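Local coordinates for YflH protein (Bacillus subtilis, PDB 3D0W) that is of unknown function but folds into a small all-helical DUF3243 domain that pairs with a second copy of itself, at residues G34-Q39 against G61-K66; A65-P70 against E80-A85. All blocks are in the same frame, centred on the assembly; numbering follows the deposited sequence.

Interaction 1 (G34-Q39 against G61-K66)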
ATOM      1  N   GLY A  34      10.023  -0.200  10.679  1.00 27.62           N
ATOM      2  CA  GLY A  34      10.370  -0.218  12.091  1.00 28.39           C
ATOM      3  C   GLY A  34       9.358   0.507  12.964  1.00 27.96           C
ATOM      4  O   GLY A  34       9.140   0.138  14.120  1.00 27.29           O
ATOM      5  N   TYR A  35       8.746   1.553  12.415  1.00 29.56           N
ATOM      6  CA  TYR A  35       7.741   2.323  13.139  1.00 29.23           C
ATOM      7  C   TYR A  35       6.483   1.468  13.336  1.00 30.71           C
ATOM      8  O   TYR A  35       5.850   1.513  14.392  1.00 31.28           O
ATOM      9  CB  TYR A  35       7.412   3.604  12.358  1.00 30.19           C
ATOM     10  CG  TYR A  35       6.312   4.448  12.961  1.00 32.98           C
ATOM     11  CD1 TYR A  35       6.430   4.969  14.250  1.00 32.55           C
ATOM     12  CD2 TYR A  35       5.144   4.720  12.245  1.00 32.63           C
ATOM     13  CE1 TYR A  35       5.415   5.738  14.811  1.00 34.07           C
ATOM     14  CE2 TYR A  35       4.123   5.485  12.795  1.00 33.19           C
ATOM     15  CZ  TYR A  35       4.263   5.992  14.082  1.00 35.76           C
ATOM     16  OH  TYR A  35       3.250   6.743  14.642  1.00 36.00           O
ATOM     17  N   LEU A  36       6.123   0.686  12.322  1.00 28.34           N
ATOM     18  CA  LEU A  36       4.950  -0.177  12.424  1.00 27.67           C
ATOM     19  C   LEU A  36       5.240  -1.264  13.447  1.00 25.73           C
ATOM     20  O   LEU A  36       4.404  -1.587  14.290  1.00 24.96           O
ATOM     21  CB  LEU A  36       4.622  -0.814  11.067  1.00 25.84           C
ATOM     22  CG  LEU A  36       4.210   0.147   9.939  1.00 27.95           C
ATOM     23  CD1 LEU A  36       3.772  -0.647   8.713  1.00 26.87           C
ATOM     24  CD2 LEU A  36       3.089   1.037  10.408  1.00 27.12           C
ATOM     25  N   LYS A  37       6.435  -1.832  13.363  1.00 27.66           N
ATOM     26  CA  LYS A  37       6.836  -2.867  14.297  1.00 29.38           C
ATOM     27  C   LYS A  37       6.779  -2.293  15.721  1.00 30.02           C
ATOM     28  O   LYS A  37       6.456  -3.010  16.667  1.00 30.38           O
ATOM     29  CB  LYS A  37       8.244  -3.363  13.954  1.00 31.92           C
ATOM     30  CG  LYS A  37       8.627  -4.663  14.646  1.00 36.92           C
ATOM     31  CD  LYS A  37       9.885  -5.276  14.044  1.00 40.93           C
ATOM     32  CE  LYS A  37       9.668  -5.684  12.590  1.00 43.95           C
ATOM     33  NZ  LYS A  37      10.862  -6.357  12.010  1.00 45.89           N
ATOM     34  N   LYS A  38       7.070  -0.998  15.868  1.00 30.76           N
ATOM     35  CA  LYS A  38       7.022  -0.338  17.179  1.00 32.24           C
ATOM     36  C   LYS A  38       5.587  -0.298  17.679  1.00 31.13           C
ATOM     37  O   LYS A  38       5.320  -0.561  18.857  1.00 28.77           O
ATOM     38  CB  LYS A  38       7.549   1.104  17.110  1.00 34.73           C
ATOM     39  CG  LYS A  38       9.052   1.234  16.913  1.00 41.28           C
ATOM     40  CD  LYS A  38       9.675   2.251  17.882  1.00 44.03           C
ATOM     41  CE  LYS A  38       9.279   3.696  17.579  1.00 46.46           C
ATOM     42  NZ  LYS A  38       7.839   3.997  17.840  1.00 48.23           N
ATOM     43  N   GLN A  39       4.672   0.048  16.773  1.00 29.16           N
ATOM     44  CA  GLN A  39       3.247   0.121  17.087  1.00 30.09           C
ATOM     45  C   GLN A  39       2.768  -1.224  17.613  1.00 29.24           C
ATOM     46  O   GLN A  39       2.074  -1.293  18.625  1.00 29.60           O
ATOM     47  CB  GLN A  39       2.419   0.444  15.837  1.00 32.68           C
ATOM     48  CG  GLN A  39       2.855   1.643  15.014  1.00 37.06           C
ATOM     49  CD  GLN A  39       2.670   2.950  15.742  1.00 38.90           C
ATOM     50  OE1 GLN A  39       3.552   3.398  16.471  1.00 43.94           O
ATOM     51  NE2 GLN A  39       1.511   3.569  15.557  1.00 40.67           N
ATOM     52  N   GLY A  61      -4.667  -1.762  12.425  1.00 21.43           N
ATOM     53  CA  GLY A  61      -5.932  -1.188  11.984  1.00 22.89           C
ATOM     54  C   GLY A  61      -6.256   0.049  12.807  1.00 23.33           C
ATOM     55  O   GLY A  61      -6.637   1.093  12.260  1.00 20.40           O
ATOM     56  N   ASP A  62      -6.107  -0.068  14.127  1.00 23.21           N
ATOM     57  CA  ASP A  62      -6.349   1.063  15.015  1.00 24.73           C
ATOM     58  C   ASP A  62      -5.395   2.200  14.649  1.00 23.42           C
ATOM     59  O   ASP A  62      -5.768   3.373  14.678  1.00 26.81           O
ATOM     60  CB  ASP A  62      -6.143   0.668  16.484  1.00 25.78           C
ATOM     61  CG  ASP A  62      -7.234  -0.259  17.002  1.00 31.49           C
ATOM     62  OD1 ASP A  62      -8.314  -0.330  16.377  1.00 33.62           O
ATOM     63  OD2 ASP A  62      -7.014  -0.908  18.047  1.00 36.93           O
ATOM     64  N   TYR A  63      -4.161   1.846  14.301  1.00 23.76           N
ATOM     65  CA  TYR A  63      -3.155   2.835  13.912  1.00 22.06           C
ATOM     66  C   TYR A  63      -3.630   3.632  12.692  1.00 22.53           C
ATOM     67  O   TYR A  63      -3.633   4.871  12.700  1.00 20.11           O
ATOM     68  CB  TYR A  63      -1.829   2.130  13.601  1.00 21.44           C
ATOM     69  CG  TYR A  63      -0.906   2.894  12.672  1.00 25.23           C
ATOM     70  CD1 TYR A  63      -0.371   4.135  13.035  1.00 27.42           C
ATOM     71  CD2 TYR A  63      -0.575   2.378  11.424  1.00 25.68           C
ATOM     72  CE1 TYR A  63       0.471   4.839  12.169  1.00 24.96           C
ATOM     73  CE2 TYR A  63       0.262   3.067  10.555  1.00 26.37           C
ATOM     74  CZ  TYR A  63       0.781   4.295  10.931  1.00 27.72           C
ATOM     75  OH  TYR A  63       1.605   4.965  10.058  1.00 29.84           O
ATOM     76  N   LEU A  64      -4.033   2.922  11.642  1.00 20.57           N
ATOM     77  CA  LEU A  64      -4.511   3.591  10.443  1.00 20.37           C
ATOM     78  C   LEU A  64      -5.791   4.371  10.735  1.00 19.92           C
ATOM     79  O   LEU A  64      -6.036   5.413  10.132  1.00 20.08           O
ATOM     80  CB  LEU A  64      -4.717   2.561   9.319  1.00 22.84           C
ATOM     81  CG  LEU A  64      -3.394   1.943   8.826  1.00 21.67           C
ATOM     82  CD1 LEU A  64      -3.654   0.795   7.860  1.00 22.96           C
ATOM     83  CD2 LEU A  64      -2.552   3.028   8.153  1.00 26.31           C
ATOM     84  N   ALA A  65      -6.595   3.886  11.679  1.00 21.82           N
ATOM     85  CA  ALA A  65      -7.845   4.562  12.026  1.00 26.28           C
ATOM     86  C   ALA A  65      -7.604   5.929  12.675  1.00 28.71           C
ATOM     87  O   ALA A  65      -8.513   6.751  12.748  1.00 28.40           O
ATOM     88  CB  ALA A  65      -8.684   3.680  12.950  1.00 25.82           C
ATOM     89  N   LYS A  66      -6.379   6.169  13.135  1.00 29.20           N
ATOM     90  CA  LYS A  66      -6.031   7.438  13.770  1.00 30.30           C
ATOM     91  C   LYS A  66      -5.922   8.572  12.759  1.00 30.69           C
ATOM     92  O   LYS A  66      -6.058   9.747  13.111  1.00 29.10           O
ATOM     93  CB  LYS A  66      -4.701   7.315  14.512  1.00 30.92           C
ATOM     94  CG  LYS A  66      -4.757   6.463  15.761  1.00 35.98           C
ATOM     95  CD  LYS A  66      -3.368   6.332  16.383  1.00 37.37           C
ATOM     96  CE  LYS A  66      -3.430   5.666  17.746  1.00 39.70           C
ATOM     97  NZ  LYS A  66      -4.166   4.373  17.693  1.00 43.33           N
TER
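The phenol ring of Y63 reaches out from helix 56-65 and meets three side chains of helix 23-48, those of Y35, L36 and Q39. Its CG lies anti to the backbone N (chi1 156°), which sends the ring across the space between two helix segments whose axes stay 11.2 Å apart at their closest. L36 comes at about a right angle to Y63, and its CD2 methyl packs 3.5 Å from Y63 CE2. At the CD1/CE1 side of the Y63 ring, across from CE2, lies the Q39 amide, with NE2 3.2 Å from Y63 CD1 and the amide plane turned 77° from the ring; this is packing without a hydrogen bond. In this all-helical DUF3243 domain the segments 34-39 and 61-65 run at 112° to each other, with the Y63 ring spanning the space between them. Y35 completes the set: its ring and that of Y63 have centroids 5.8 Å apart, and Y63 OH comes up to the Y35 edge, in its plane, 3.8 Å from Y35 CE2. Over one face of Y35, toward the rim, sits CD of Q39. An alanine in place of Y63 would remove the whole bridging ring and would probably leave L36 CD2, the Y35 edge and the Q39 amide facing a gap. L36 also packs against L97 and V101 of helix 87-101.

Interaction 2 (A65-P70 against E80-A85); sequences AKHEEP and ELWSVA
W82 brings NE1 of its indole up to A65, at 4.0 Å from the backbone N of A65 and 4.1 Å from A65 CA. This is packing of helix 73-84 on the helix-to-loop junction that follows helix 56-65 in the all-helical domain: the connection between the two helices turns back, so that the C-terminal part of helix 73-84 faces the start of the loop. The CB of W82 points toward segment 65-70, and CG anti to the backbone N (chi1 -160°) sets where the indole goes from there. H67 meets it at about a right angle, CE1 arriving at the indole edge near the ring plane, 4.2 Å from W82 CD1; the touch is light, and no hydrogen bond spans the two segments. H67 is the first residue to leave helical geometry after helix 56-65, and its positive phi (58°) turns the chain out of the helix. The imidazole also folds back over its own chain, with A65 C 3.9 Å above one face toward the rim, and its ND1 makes a weak hydrogen bond to OE1 of Q79. W82 itself is buried, packed on L93 and in a cation-pi contact with K90, whereas A65 and H67 are exposed. Two residues on from W82, V84 O accepts a hydrogen bond from K99 NZ of the second subunit. Near the end of helix 73-84 the S83 hydroxyl turns back on its own helix, OG donating to E80 O over 2.7 Å, tilted 30° from the carbonyl plane.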
ATOM      1  N   ALA A  65      -6.595   3.886  11.679  1.00 21.82           N
ATOM      2  CA  ALA A  65      -7.845   4.562  12.026  1.00 26.28           C
ATOM      3  C   ALA A  65      -7.604   5.929  12.675  1.00 28.71           C
ATOM      4  O   ALA A  65      -8.513   6.751  12.748  1.00 28.40           O
ATOM      5  CB  ALA A  65      -8.684   3.680  12.950  1.00 25.82           C
ATOM      6  N   LYS A  66      -6.379   6.169  13.135  1.00 29.20           N
ATOM      7  CA  LYS A  66      -6.031   7.438  13.770  1.00 30.30           C
ATOM      8  C   LYS A  66      -5.922   8.572  12.759  1.00 30.69           C
ATOM      9  O   LYS A  66      -6.058   9.747  13.111  1.00 29.10           O
ATOM     10  CB  LYS A  66      -4.701   7.315  14.512  1.00 30.92           C
ATOM     11  CG  LYS A  66      -4.757   6.463  15.761  1.00 35.98           C
ATOM     12  CD  LYS A  66      -3.368   6.332  16.383  1.00 37.37           C
ATOM     13  CE  LYS A  66      -3.430   5.666  17.746  1.00 39.70           C
ATOM     14  NZ  LYS A  66      -4.166   4.373  17.693  1.00 43.33           N
ATOM     15  N   HIS A  67      -5.676   8.214  11.501  1.00 28.95           N
ATOM     16  CA  HIS A  67      -5.529   9.196  10.439  1.00 30.39           C
ATOM     17  C   HIS A  67      -4.399  10.179  10.755  1.00 30.41           C
ATOM     18  O   HIS A  67      -4.552  11.387  10.613  1.00 29.39           O
ATOM     19  CB  HIS A  67      -6.845   9.951  10.223  1.00 33.93           C
ATOM     20  CG  HIS A  67      -7.969   9.076   9.756  1.00 39.15           C
ATOM     21  ND1 HIS A  67      -7.929   8.388   8.562  1.00 41.56           N
ATOM     22  CD2 HIS A  67      -9.151   8.755  10.333  1.00 42.12           C
ATOM     23  CE1 HIS A  67      -9.037   7.681   8.423  1.00 42.24           C
ATOM     24  NE2 HIS A  67      -9.795   7.886   9.485  1.00 44.11           N
ATOM     25  N   GLU A  68      -3.262   9.648  11.188  1.00 30.15           N
ATOM     26  CA  GLU A  68      -2.101  10.475  11.496  1.00 29.70           C
ATOM     27  C   GLU A  68      -1.560  11.100  10.214  1.00 29.77           C
ATOM     28  O   GLU A  68      -1.622  10.492   9.135  1.00 28.38           O
ATOM     29  CB  GLU A  68      -1.010   9.629  12.156  1.00 30.36           C
ATOM     30  CG  GLU A  68      -1.434   9.003  13.475  1.00 34.02           C
ATOM     31  CD  GLU A  68      -0.306   8.259  14.166  1.00 35.89           C
ATOM     32  OE1 GLU A  68      -0.544   7.707  15.263  1.00 37.08           O
ATOM     33  OE2 GLU A  68       0.815   8.223  13.617  1.00 38.35           O
ATOM     34  N   GLU A  69      -1.029  12.315  10.328  1.00 26.66           N
ATOM     35  CA  GLU A  69      -0.480  13.012   9.170  1.00 26.69           C
ATOM     36  C   GLU A  69       0.672  12.219   8.558  1.00 24.27           C
ATOM     37  O   GLU A  69       1.646  11.898   9.243  1.00 24.30           O
ATOM     38  CB  GLU A  69       0.021  14.399   9.576  1.00 29.36           C
ATOM     39  CG  GLU A  69       0.528  15.246   8.415  1.00 35.20           C
ATOM     40  CD  GLU A  69       1.149  16.551   8.884  1.00 39.76           C
ATOM     41  OE1 GLU A  69       0.447  17.342   9.551  1.00 41.62           O
ATOM     42  OE2 GLU A  69       2.341  16.786   8.596  1.00 41.75           O
ATOM     43  N   PRO A  70       0.580  11.892   7.256  1.00 23.71           N
ATOM     44  CA  PRO A  70       1.637  11.131   6.577  1.00 24.33           C
ATOM     45  C   PRO A  70       2.975  11.874   6.573  1.00 23.88           C
ATOM     46  O   PRO A  70       3.032  13.062   6.267  1.00 23.86           O
ATOM     47  CB  PRO A  70       1.075  10.946   5.167  1.00 25.22           C
ATOM     48  CG  PRO A  70      -0.417  10.897   5.409  1.00 25.50           C
ATOM     49  CD  PRO A  70      -0.598  12.039   6.384  1.00 25.35           C
ATOM     50  N   GLU A  80      -4.340   6.788   1.909  1.00 19.83           N
ATOM     51  CA  GLU A  80      -5.197   6.932   0.734  1.00 20.63           C
ATOM     52  C   GLU A  80      -5.917   5.607   0.437  1.00 20.45           C
ATOM     53  O   GLU A  80      -7.087   5.602   0.061  1.00 21.34           O
ATOM     54  CB  GLU A  80      -4.377   7.370  -0.477  1.00 21.75           C
ATOM     55  CG  GLU A  80      -3.965   8.836  -0.466  1.00 25.98           C
ATOM     56  CD  GLU A  80      -5.154   9.786  -0.458  1.00 29.63           C
ATOM     57  OE1 GLU A  80      -6.134   9.540  -1.194  1.00 29.86           O
ATOM     58  OE2 GLU A  80      -5.105  10.787   0.280  1.00 35.06           O
ATOM     59  N   LEU A  81      -5.217   4.490   0.614  1.00 16.24           N
ATOM     60  CA  LEU A  81      -5.819   3.174   0.400  1.00 15.67           C
ATOM     61  C   LEU A  81      -6.904   2.952   1.441  1.00 17.39           C
ATOM     62  O   LEU A  81      -7.991   2.480   1.130  1.00 16.65           O
ATOM     63  CB  LEU A  81      -4.759   2.062   0.522  1.00 12.19           C
ATOM     64  CG  LEU A  81      -3.827   1.875  -0.681  1.00 12.36           C
ATOM     65  CD1 LEU A  81      -2.670   0.913  -0.335  1.00 12.27           C
ATOM     66  CD2 LEU A  81      -4.639   1.318  -1.848  1.00 14.27           C
ATOM     67  N   TRP A  82      -6.604   3.311   2.686  1.00 16.82           N
ATOM     68  CA  TRP A  82      -7.535   3.138   3.789  1.00 17.06           C
ATOM     69  C   TRP A  82      -8.809   3.944   3.563  1.00 17.08           C
ATOM     70  O   TRP A  82      -9.906   3.498   3.910  1.00 16.97           O
ATOM     71  CB  TRP A  82      -6.868   3.599   5.095  1.00 19.43           C
ATOM     72  CG  TRP A  82      -7.475   3.065   6.346  1.00 20.02           C
ATOM     73  CD1 TRP A  82      -8.198   3.759   7.270  1.00 20.88           C
ATOM     74  CD2 TRP A  82      -7.355   1.727   6.851  1.00 21.55           C
ATOM     75  NE1 TRP A  82      -8.528   2.939   8.324  1.00 21.27           N
ATOM     76  CE2 TRP A  82      -8.023   1.688   8.092  1.00 23.75           C
ATOM     77  CE3 TRP A  82      -6.746   0.559   6.373  1.00 22.10           C
ATOM     78  CZ2 TRP A  82      -8.098   0.526   8.870  1.00 25.62           C
ATOM     79  CZ3 TRP A  82      -6.822  -0.599   7.144  1.00 25.92           C
ATOM     80  CH2 TRP A  82      -7.495  -0.604   8.380  1.00 24.98           C
ATOM     81  N   SER A  83      -8.656   5.134   2.990  1.00 17.17           N
ATOM     82  CA  SER A  83      -9.796   6.015   2.759  1.00 21.35           C
ATOM     83  C   SER A  83     -10.796   5.500   1.718  1.00 20.61           C
ATOM     84  O   SER A  83     -11.942   5.940   1.699  1.00 22.23           O
ATOM     85  CB  SER A  83      -9.311   7.416   2.355  1.00 20.33           C
ATOM     86  OG  SER A  83      -8.888   7.440   1.001  1.00 23.40           O
ATOM     87  N   VAL A  84     -10.378   4.578   0.852  1.00 20.33           N
ATOM     88  CA  VAL A  84     -11.295   4.054  -0.158  1.00 16.10           C
ATOM     89  C   VAL A  84     -11.665   2.596   0.092  1.00 16.80           C
ATOM     90  O   VAL A  84     -12.384   1.988  -0.704  1.00 15.68           O
ATOM     91  CB  VAL A  84     -10.710   4.188  -1.601  1.00 17.04           C
ATOM     92  CG1 VAL A  84     -10.621   5.667  -1.998  1.00 17.58           C
ATOM     93  CG2 VAL A  84      -9.323   3.542  -1.684  1.00 15.78           C
ATOM     94  N   ALA A  85     -11.193   2.044   1.208  1.00 14.52           N
ATOM     95  CA  ALA A  85     -11.458   0.644   1.550  1.00 17.92           C
ATOM     96  C   ALA A  85     -12.764   0.394   2.293  1.00 15.17           C
ATOM     97  O   ALA A  85     -13.146   1.182   3.157  1.00 18.48           O
ATOM     98  CB  ALA A  85     -10.290   0.078   2.397  1.00 14.73           C
TER

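How the interactions relate
From the N terminus, helix 23-48 comes first, and interaction 1 closes off the 21 intervening residues, 14 of them helical: the rest of helix 23-48, a connection and the start of helix 56-65. Interaction 2 begins where that contact ends, sharing A65 and K66, and closes off nine intervening residues, mostly of helix 73-84. The two closures therefore follow one another, overlapping by two residues; neither nests inside the other. Their centres are 11 Å apart, yet they touch: E68 of the loop probably hydrogen-bonds Y35 on the first helix, and L64 CD1 packs 3.4 Å from W82 CE3. Helix 56-65 is thus tied to the helices before and after it.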